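Local coordinates for Serine/threonine-protein kinase Tel1 (Chaetomium thermophilum, PDB 6SKY) that probably acts as a DNA-damage sensor, a PI3-kinase-like serine/threonine kinase that uses ATP to phosphorylate protein substrates at [ST]-Q sites and so switches on checkpoint signalling, at residues 2620-2623 with 2624-2627; 2637-2641 with 2642-2646; 2829-2832 with 2833-2836; 2903-2906 with 2907-2910. All coordinates share one frame; numbering follows the deposited sequence.

Contact 1 (2620-2623 with 2624-2627)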
loop_
_atom_site.group_PDB
_atom_site.type_symbol
_atom_site.label_atom_id
_atom_site.label_comp_id
_atom_site.label_asym_id
_atom_site.label_seq_id
_atom_site.Cartn_x
_atom_site.Cartn_y
_atom_site.Cartn_z
ATOM N N ALA A 2620 0.187 34.416 22.491
ATOM C CA ALA A 2620 -1.093 34.507 21.797
ATOM C C ALA A 2620 -0.989 34.011 20.363
ATOM O O ALA A 2620 -1.865 33.279 19.884
ATOM C CB ALA A 2620 -1.593 35.943 21.826
ATOM N N ILE A 2621 0.078 34.393 19.662
ATOM C CA ILE A 2621 0.307 33.897 18.312
ATOM C C ILE A 2621 0.421 32.382 18.308
ATOM O O ILE A 2621 -0.166 31.700 17.460
ATOM C CB ILE A 2621 1.563 34.555 17.719
ATOM C CG1 ILE A 2621 1.321 36.028 17.439
ATOM C CG2 ILE A 2621 1.951 33.878 16.458
ATOM C CD1 ILE A 2621 0.399 36.257 16.311
ATOM N N MET A 2622 1.173 31.822 19.250
ATOM C CA MET A 2622 1.346 30.379 19.234
ATOM C C MET A 2622 0.086 29.647 19.664
ATOM O O MET A 2622 -0.187 28.557 19.160
ATOM C CB MET A 2622 2.527 29.978 20.101
ATOM C CG MET A 2622 3.855 30.316 19.474
ATOM S SD MET A 2622 3.855 30.073 17.688
ATOM C CE MET A 2622 3.791 28.295 17.572
ATOM N N GLU A 2623 -0.700 30.217 20.571
ATOM C CA GLU A 2623 -1.987 29.617 20.889
ATOM C C GLU A 2623 -2.884 29.577 19.661
ATOM O O GLU A 2623 -3.576 28.581 19.421
ATOM C CB GLU A 2623 -2.645 30.388 22.030
ATOM C CG GLU A 2623 -4.014 29.887 22.423
ATOM C CD GLU A 2623 -3.990 28.476 22.947
ATOM O OE1 GLU A 2623 -3.047 28.131 23.676
ATOM O OE2 GLU A 2623 -4.907 27.702 22.625
ATOM N N GLN A 2624 -2.848 30.630 18.845
ATOM C CA GLN A 2624 -3.644 30.641 17.621
ATOM C C GLN A 2624 -3.163 29.595 16.621
ATOM O O GLN A 2624 -3.975 28.917 15.980
ATOM C CB GLN A 2624 -3.599 32.028 17.002
ATOM C CG GLN A 2624 -4.351 32.155 15.719
ATOM C CD GLN A 2624 -3.877 33.327 14.910
ATOM O OE1 GLN A 2624 -4.518 33.734 13.948
ATOM N NE2 GLN A 2624 -2.737 33.875 15.292
ATOM N N VAL A 2625 -1.848 29.443 16.483
ATOM C CA VAL A 2625 -1.297 28.452 15.560
ATOM C C VAL A 2625 -1.681 27.041 15.988
ATOM O O VAL A 2625 -2.086 26.206 15.166
ATOM C CB VAL A 2625 0.227 28.617 15.461
ATOM C CG1 VAL A 2625 0.860 27.365 14.927
ATOM C CG2 VAL A 2625 0.560 29.786 14.581
ATOM N N PHE A 2626 -1.552 26.751 17.283
ATOM C CA PHE A 2626 -1.910 25.434 17.791
ATOM C C PHE A 2626 -3.394 25.154 17.620
ATOM O O PHE A 2626 -3.784 24.029 17.286
ATOM C CB PHE A 2626 -1.506 25.316 19.253
ATOM C CG PHE A 2626 -0.098 24.854 19.456
ATOM C CD1 PHE A 2626 0.950 25.744 19.417
ATOM C CD2 PHE A 2626 0.177 23.526 19.695
ATOM C CE1 PHE A 2626 2.238 25.324 19.607
ATOM C CE2 PHE A 2626 1.467 23.102 19.884
ATOM C CZ PHE A 2626 2.497 24.002 19.836
ATOM N N ALA A 2627 -4.242 26.158 17.832
ATOM C CA ALA A 2627 -5.668 25.951 17.623
ATOM C C ALA A 2627 -5.981 25.662 16.160
ATOM O O ALA A 2627 -6.843 24.831 15.856
ATOM C CB ALA A 2627 -6.445 27.164 18.113
#
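The methyl end of Met-2622 meets two side chains of the next helical turn: CE lies 3.9 Å from CE1 of Phe-2626 and 4.1 Å from CG1 of Val-2625. Val-2625 runs alongside Met-2622 in the same direction, while the thioether chain crosses the direction of the phenylalanine obliquely. Bends at chi2 (-37°) and chi3 (-70°) of Met-2622 swing its methyl forward along the helix to the ring. The carbonyl O of Met-2622 lies at the edge of the Phe-2626 ring, in its plane. The same oxygen accepts the backbone N of Phe-2626 at 2.9 Å, one of four i to i+4 bonds running from Ala-2620 to Ala-2627. All this belongs to helix 2616-2632 of the PI3/PI4-kinase-type catalytic domain, which follows the strand carrying the nucleotide-pocket residues Leu-2608 and Lys-2610. Replacing Phe-2626 with an alanine would probably open a gap beside CE of Met-2622 and let that methyl turn more freely. Further out, Leu-2842 of helix 2832-2843 packs on Ile-2621 and Val-2625, and Tyr-2848 touches Met-2622. The buried side chain of Glu-2623 packs on Thr-2648, Tyr-2649 and Leu-2780.

Contact 2 (2637-2641 with 2642-2646); sequences RETRQ and RNLGI
Arg-2642 reaches back over the last helical turn and grips Glu-2638 twice through a single nitrogen. Its chain is extended from CG to NE, and CG stands anti to the carbonyl carbon (chi1 -67°), which lays the arm alongside the glutamate. NH2 donates to the backbone O of Glu-2638 at 3.1 Å, with that oxygen close to the guanidinium plane. It also meets OE1 of the same residue at 2.6 Å, a salt bridge in which the hydrogen bond is weak because bent. Glu-2638 bends at chi2 (-65°) to bring its carboxylate there, the two planes standing 45° apart. Next, Asn-2643 has positive phi and the helix ends in a Schellman motif: N of Leu-2644 bonds O of Thr-2639 at 2.9 Å, while N of Asn-2643 makes a weak bond to O of Arg-2640. Leu-2644 crosses Thr-2639 at about a right angle, CD1 lying 3.9 Å from CG2, and OG1 of Thr-2639 turns instead to O of Leu-2633. Phe-2823 of helix 2816-2828 packs on both Glu-2638 and Arg-2642. Because Asp-1928 pairs with NH1 of Arg-2642, the buried guanidinium has two carboxylates, which probably offset its charge and fix its orientation, tying the helix end to a distant part of the chain.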
loop_
_atom_site.group_PDB
_atom_site.type_symbol
_atom_site.label_atom_id
_atom_site.label_comp_id
_atom_site.label_asym_id
_atom_site.label_seq_id
_atom_site.Cartn_x
_atom_site.Cartn_y
_atom_site.Cartn_z
ATOM N N ARG A 2637 -10.728 10.588 9.632
ATOM C CA ARG A 2637 -11.637 9.662 10.292
ATOM C C ARG A 2637 -11.080 9.183 11.624
ATOM O O ARG A 2637 -11.813 9.100 12.612
ATOM C CB ARG A 2637 -11.936 8.492 9.355
ATOM C CG ARG A 2637 -12.390 7.226 10.033
ATOM C CD ARG A 2637 -13.844 6.939 9.814
ATOM N NE ARG A 2637 -14.294 5.877 10.706
ATOM C CZ ARG A 2637 -15.121 6.057 11.731
ATOM N NH1 ARG A 2637 -15.470 5.033 12.492
ATOM N NH2 ARG A 2637 -15.610 7.258 11.989
ATOM N N GLU A 2638 -9.779 8.909 11.686
ATOM C CA GLU A 2638 -9.209 8.283 12.874
ATOM C C GLU A 2638 -9.027 9.259 14.025
ATOM O O GLU A 2638 -9.234 8.892 15.181
ATOM C CB GLU A 2638 -7.875 7.635 12.537
ATOM C CG GLU A 2638 -7.994 6.433 11.650
ATOM C CD GLU A 2638 -8.719 5.288 12.312
ATOM O OE1 GLU A 2638 -8.867 5.303 13.548
ATOM O OE2 GLU A 2638 -9.145 4.362 11.593
ATOM N N THR A 2639 -8.617 10.491 13.742
ATOM C CA THR A 2639 -8.462 11.467 14.810
ATOM C C THR A 2639 -9.793 12.054 15.233
ATOM O O THR A 2639 -9.959 12.423 16.393
ATOM C CB THR A 2639 -7.525 12.581 14.374
ATOM O OG1 THR A 2639 -8.003 13.139 13.156
ATOM C CG2 THR A 2639 -6.155 12.046 14.157
ATOM N N ARG A 2640 -10.745 12.148 14.314
ATOM C CA ARG A 2640 -12.064 12.652 14.658
ATOM C C ARG A 2640 -12.871 11.622 15.425
ATOM O O ARG A 2640 -13.666 11.985 16.296
ATOM C CB ARG A 2640 -12.778 13.073 13.385
ATOM C CG ARG A 2640 -14.242 13.326 13.492
ATOM C CD ARG A 2640 -14.758 13.642 12.113
ATOM N NE ARG A 2640 -16.209 13.668 12.039
ATOM C CZ ARG A 2640 -16.889 14.000 10.949
ATOM N NH1 ARG A 2640 -18.213 13.995 10.962
ATOM N NH2 ARG A 2640 -16.242 14.345 9.847
ATOM N N GLN A 2641 -12.677 10.339 15.130
ATOM C CA GLN A 2641 -13.371 9.297 15.871
ATOM C C GLN A 2641 -12.986 9.301 17.342
ATOM O O GLN A 2641 -13.802 8.944 18.195
ATOM C CB GLN A 2641 -13.062 7.949 15.238
ATOM C CG GLN A 2641 -13.654 6.772 15.943
ATOM C CD GLN A 2641 -13.010 5.482 15.520
ATOM O OE1 GLN A 2641 -13.039 4.492 16.249
ATOM N NE2 GLN A 2641 -12.415 5.482 14.336
ATOM N N ARG A 2642 -11.764 9.712 17.659
ATOM C CA ARG A 2642 -11.245 9.739 19.017
ATOM C C ARG A 2642 -11.234 11.126 19.627
ATOM O O ARG A 2642 -10.731 11.289 20.736
ATOM C CB ARG A 2642 -9.833 9.174 19.041
ATOM C CG ARG A 2642 -9.787 7.728 18.720
ATOM C CD ARG A 2642 -8.426 7.299 18.293
ATOM N NE ARG A 2642 -8.383 5.859 18.105
ATOM C CZ ARG A 2642 -8.813 5.236 17.018
ATOM N NH1 ARG A 2642 -8.734 3.921 16.940
ATOM N NH2 ARG A 2642 -9.319 5.921 16.014
ATOM N N ASN A 2643 -11.768 12.125 18.932
ATOM C CA ASN A 2643 -11.782 13.507 19.405
ATOM C C ASN A 2643 -10.390 13.977 19.791
ATOM O O ASN A 2643 -10.204 14.662 20.794
ATOM C CB ASN A 2643 -12.744 13.687 20.574
ATOM C CG ASN A 2643 -14.090 13.078 20.317
ATOM O OD1 ASN A 2643 -14.644 12.393 21.169
ATOM N ND2 ASN A 2643 -14.624 13.312 19.132
ATOM N N LEU A 2644 -9.397 13.605 18.994
ATOM C CA LEU A 2644 -8.035 14.032 19.265
ATOM C C LEU A 2644 -7.899 15.505 18.931
ATOM O O LEU A 2644 -8.204 15.930 17.815
ATOM C CB LEU A 2644 -7.035 13.199 18.473
ATOM C CG LEU A 2644 -6.820 11.769 18.949
ATOM C CD1 LEU A 2644 -5.991 11.013 17.964
ATOM C CD2 LEU A 2644 -6.146 11.772 20.274
ATOM N N GLY A 2645 -7.454 16.278 19.905
ATOM C CA GLY A 2645 -7.289 17.706 19.744
ATOM C C GLY A 2645 -6.683 18.251 21.010
ATOM O O GLY A 2645 -6.358 17.507 21.939
ATOM N N ILE A 2646 -6.534 19.568 21.048
ATOM C CA ILE A 2646 -5.958 20.212 22.213
ATOM C C ILE A 2646 -6.999 21.120 22.839
ATOM O O ILE A 2646 -7.971 21.529 22.207
ATOM C CB ILE A 2646 -4.674 20.996 21.887
ATOM C CG1 ILE A 2646 -5.005 22.289 21.165
ATOM C CG2 ILE A 2646 -3.742 20.157 21.056
ATOM C CD1 ILE A 2646 -3.917 23.301 21.263
#

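Contact 3 (2829-2832 with 2833-2836)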
loop_
_atom_site.group_PDB
_atom_site.type_symbol
_atom_site.label_atom_id
_atom_site.label_comp_id
_atom_site.label_asym_id
_atom_site.label_seq_id
_atom_site.Cartn_x
_atom_site.Cartn_y
_atom_site.Cartn_z
ATOM N N ARG A 2829 0.977 14.496 8.941
ATOM C CA ARG A 2829 1.768 14.499 7.720
ATOM C C ARG A 2829 0.926 14.299 6.470
ATOM O O ARG A 2829 1.473 14.332 5.371
ATOM C CB ARG A 2829 2.882 13.452 7.783
ATOM C CG ARG A 2829 2.438 12.097 8.160
ATOM C CD ARG A 2829 3.400 11.041 7.698
ATOM N NE ARG A 2829 4.640 11.012 8.452
ATOM C CZ ARG A 2829 5.514 10.018 8.372
ATOM N NH1 ARG A 2829 6.628 10.048 9.080
ATOM N NH2 ARG A 2829 5.263 8.993 7.582
ATOM N N GLU A 2830 -0.380 14.115 6.605
ATOM C CA GLU A 2830 -1.302 14.183 5.482
ATOM C C GLU A 2830 -1.934 15.554 5.332
ATOM O O GLU A 2830 -2.797 15.732 4.475
ATOM C CB GLU A 2830 -2.394 13.128 5.628
ATOM C CG GLU A 2830 -1.989 11.781 5.085
ATOM C CD GLU A 2830 -2.661 10.629 5.797
ATOM O OE1 GLU A 2830 -3.697 10.853 6.457
ATOM O OE2 GLU A 2830 -2.146 9.494 5.703
ATOM N N GLU A 2831 -1.531 16.518 6.154
ATOM C CA GLU A 2831 -1.990 17.896 6.094
ATOM C C GLU A 2831 -0.810 18.846 6.044
ATOM O O GLU A 2831 -0.901 19.969 6.524
ATOM C CB GLU A 2831 -2.865 18.243 7.293
ATOM C CG GLU A 2831 -4.082 17.393 7.455
ATOM C CD GLU A 2831 -5.231 17.863 6.605
ATOM O OE1 GLU A 2831 -5.248 19.051 6.235
ATOM O OE2 GLU A 2831 -6.122 17.044 6.303
ATOM N N ALA A 2832 0.315 18.400 5.491
ATOM C CA ALA A 2832 1.519 19.217 5.515
ATOM C C ALA A 2832 1.360 20.482 4.688
ATOM O O ALA A 2832 2.013 21.489 4.972
ATOM C CB ALA A 2832 2.704 18.399 5.026
ATOM N N ALA A 2833 0.488 20.463 3.682
ATOM C CA ALA A 2833 0.236 21.664 2.896
ATOM C C ALA A 2833 -0.492 22.721 3.713
ATOM O O ALA A 2833 -0.155 23.906 3.647
ATOM C CB ALA A 2833 -0.562 21.309 1.649
ATOM N N SER A 2834 -1.490 22.314 4.499
ATOM C CA SER A 2834 -2.215 23.266 5.332
ATOM C C SER A 2834 -1.347 23.797 6.466
ATOM O O SER A 2834 -1.444 24.973 6.831
ATOM C CB SER A 2834 -3.471 22.610 5.880
ATOM O OG SER A 2834 -4.227 22.032 4.838
ATOM N N ILE A 2835 -0.496 22.954 7.040
ATOM C CA ILE A 2835 0.416 23.446 8.060
ATOM C C ILE A 2835 1.430 24.395 7.449
ATOM O O ILE A 2835 1.831 25.381 8.079
ATOM C CB ILE A 2835 1.088 22.267 8.777
ATOM C CG1 ILE A 2835 0.034 21.386 9.431
ATOM C CG2 ILE A 2835 2.054 22.755 9.813
ATOM C CD1 ILE A 2835 0.590 20.171 10.079
ATOM N N GLN A 2836 1.845 24.134 6.211
ATOM C CA GLN A 2836 2.712 25.066 5.505
ATOM C C GLN A 2836 2.018 26.402 5.292
ATOM O O GLN A 2836 2.637 27.457 5.435
ATOM C CB GLN A 2836 3.132 24.458 4.172
ATOM C CG GLN A 2836 4.023 25.333 3.320
ATOM C CD GLN A 2836 5.430 25.434 3.859
ATOM O OE1 GLN A 2836 5.867 24.594 4.643
ATOM N NE2 GLN A 2836 6.149 26.467 3.441
#
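Ile-2835 packs over the backbone of Glu-2831: its CG1 lies beside O of Glu-2831, and its N donates to that same oxygen at 3.1 Å. CG1 of Ile-2835 stands anti to the carbonyl carbon (chi1 -60°), and this carries the longer branch back over the first turn. This is the tight side, where the isoleucine is buried against Leu-2632 of helix 2616-2632 and Leu-2910. Glu-2831 is the N-cap residue of helix 2832-2843, at the short connection from helix 2816-2828 within the kinase domain. One residue further on, N of Gln-2836 bonds O of Ala-2832 at 2.9 Å. The other side is looser. Glu-2831 bends at chi2 (-83°), and its OE1 accepts only a weak bond from OG of Ser-2834, 3.4 Å long. The second carboxylate oxygen, OE2, has the stronger partner, a hydrogen bond with NE2 of His-2636, so the charged end is steadied from the neighbouring loop more than from its own helix. Ala-2833 is exposed to solvent. Leu-2632 touches Glu-2831 and Ser-2834 too, drawing the first turn against helix 2616-2632.

Contact 4 (2903-2906 with 2907-2910)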
loop_
_atom_site.group_PDB
_atom_site.type_symbol
_atom_site.label_atom_id
_atom_site.label_comp_id
_atom_site.label_asym_id
_atom_site.label_seq_id
_atom_site.Cartn_x
_atom_site.Cartn_y
_atom_site.Cartn_z
ATOM N N ILE A 2903 10.743 26.834 9.387
ATOM C CA ILE A 2903 9.703 26.207 8.583
ATOM C C ILE A 2903 10.256 25.015 7.820
ATOM O O ILE A 2903 9.534 24.053 7.551
ATOM C CB ILE A 2903 9.066 27.257 7.662
ATOM C CG1 ILE A 2903 8.424 28.349 8.505
ATOM C CG2 ILE A 2903 8.022 26.643 6.781
ATOM C CD1 ILE A 2903 7.785 29.430 7.710
ATOM N N GLU A 2904 11.552 25.014 7.520
ATOM C CA GLU A 2904 12.159 23.863 6.865
ATOM C C GLU A 2904 12.294 22.688 7.823
ATOM O O GLU A 2904 12.071 21.535 7.439
ATOM C CB GLU A 2904 13.515 24.267 6.301
ATOM C CG GLU A 2904 14.182 23.231 5.443
ATOM C CD GLU A 2904 15.543 23.688 4.954
ATOM O OE1 GLU A 2904 15.954 24.816 5.302
ATOM O OE2 GLU A 2904 16.205 22.920 4.222
ATOM N N VAL A 2905 12.650 22.962 9.078
ATOM C CA VAL A 2905 12.665 21.913 10.093
ATOM C C VAL A 2905 11.272 21.322 10.269
ATOM O O VAL A 2905 11.097 20.098 10.315
ATOM C CB VAL A 2905 13.212 22.461 11.418
ATOM C CG1 VAL A 2905 13.066 21.440 12.494
ATOM C CG2 VAL A 2905 14.653 22.832 11.264
ATOM N N VAL A 2906 10.259 22.180 10.372
ATOM C CA VAL A 2906 8.888 21.689 10.485
ATOM C C VAL A 2906 8.520 20.847 9.274
ATOM O O VAL A 2906 7.854 19.817 9.397
ATOM C CB VAL A 2906 7.909 22.859 10.669
ATOM C CG1 VAL A 2906 6.493 22.381 10.510
ATOM C CG2 VAL A 2906 8.092 23.486 12.015
ATOM N N LYS A 2907 8.952 21.263 8.087
ATOM C CA LYS A 2907 8.577 20.544 6.879
ATOM C C LYS A 2907 9.269 19.197 6.779
ATOM O O LYS A 2907 8.729 18.271 6.170
ATOM C CB LYS A 2907 8.896 21.394 5.656
ATOM C CG LYS A 2907 8.476 20.777 4.356
ATOM C CD LYS A 2907 8.714 21.720 3.199
ATOM C CE LYS A 2907 8.513 21.000 1.880
ATOM N NZ LYS A 2907 9.428 19.830 1.770
ATOM N N LYS A 2908 10.464 19.064 7.343
ATOM C CA LYS A 2908 11.136 17.776 7.309
ATOM C C LYS A 2908 10.737 16.864 8.458
ATOM O O LYS A 2908 11.009 15.663 8.394
ATOM C CB LYS A 2908 12.651 17.958 7.299
ATOM C CG LYS A 2908 13.282 18.050 8.656
ATOM C CD LYS A 2908 14.733 18.470 8.536
ATOM C CE LYS A 2908 15.295 18.898 9.883
ATOM N NZ LYS A 2908 16.585 19.626 9.749
ATOM N N LYS A 2909 10.106 17.388 9.505
ATOM C CA LYS A 2909 9.471 16.508 10.477
ATOM C C LYS A 2909 8.173 15.904 9.972
ATOM O O LYS A 2909 7.644 14.997 10.613
ATOM C CB LYS A 2909 9.189 17.251 11.777
ATOM C CG LYS A 2909 10.374 17.425 12.669
ATOM C CD LYS A 2909 10.034 18.341 13.792
ATOM C CE LYS A 2909 11.229 18.630 14.628
ATOM N NZ LYS A 2909 10.927 19.686 15.604
ATOM N N LEU A 2910 7.637 16.388 8.856
ATOM C CA LEU A 2910 6.395 15.884 8.289
ATOM C C LEU A 2910 6.628 15.111 7.003
ATOM O O LEU A 2910 5.715 14.988 6.185
ATOM C CB LEU A 2910 5.423 17.031 8.032
ATOM C CG LEU A 2910 4.812 17.771 9.213
ATOM C CD1 LEU A 2910 3.947 18.884 8.716
ATOM C CD2 LEU A 2910 4.002 16.824 10.048
#
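In Lys-2909 the CG stands anti to the carbonyl carbon (chi1 -79°) and the rest of the chain is fully extended, which lays it along the flank of Val-2905. Val-2905 presents CG1, and that methyl meets CE of Lys-2909 at 4.0 Å. Its other branch, CG2, is 4.0 Å from NZ of Lys-2908, whose first torsion of 88° sets CG between N and the carbonyl carbon and sends the chain across the valine at a slant. CE of Lys-2909 thus lies beside one methyl of the valine and the ammonium end of Lys-2908 near the other. Closer in, CG of Lys-2908 is 3.4 Å from O of Val-2905.

That carbonyl oxygen takes N of Lys-2909 at 3.0 Å and, weakly, N of Lys-2908 at 3.2 Å. A second weak bond joins N of Lys-2909 to O of Val-2906 at 3.3 Å. Such mixing of i+4 with i+3 bonds is consistent with a helix tightening toward its C-terminal end. NZ of Lys-2909 finds its main partners outside, a salt bridge to Glu-2785 and a hydrogen bond to O of His-2754. With a leucine in its place, Glu-2785 would probably be left without this cationic mate and the carbonyl of His-2754 without its donor.

Helix 2898-2908 lies against helix 2832-2843, where Leu-2839 packs on Val-2906, and Gln-2836 and Arg-2843 pack on Ile-2903. Its other flank approaches the dimer partner, Lys-2908 making a long, weak ion pair with Glu-2310 of the second subunit.

In the fold
Contacts 3 and 4 are the closest pair, their centres about 10 Å apart, and they pack directly: CD1 of Ile-2835 lies 3.8 Å from CD1 of Leu-2910, and CB of Ala-2832 is 3.9 Å from that same CD1. Contact 1 joins contact 2 through CB of Phe-2626 and CD1 of Ile-2646, 3.7 Å apart, although their centres are about 19 Å apart. Contacts 1 and 3 do not touch, yet helix 2616-2632 meets helix 2832-2843 through residues of both. Contact 1 lies nearest the nucleotide: the side chain of Glu-2623 is about 9 Å from the bound ATP analogue and about 12 Å from the magnesium ion, whereas contacts 2, 3 and 4 lie away from that site.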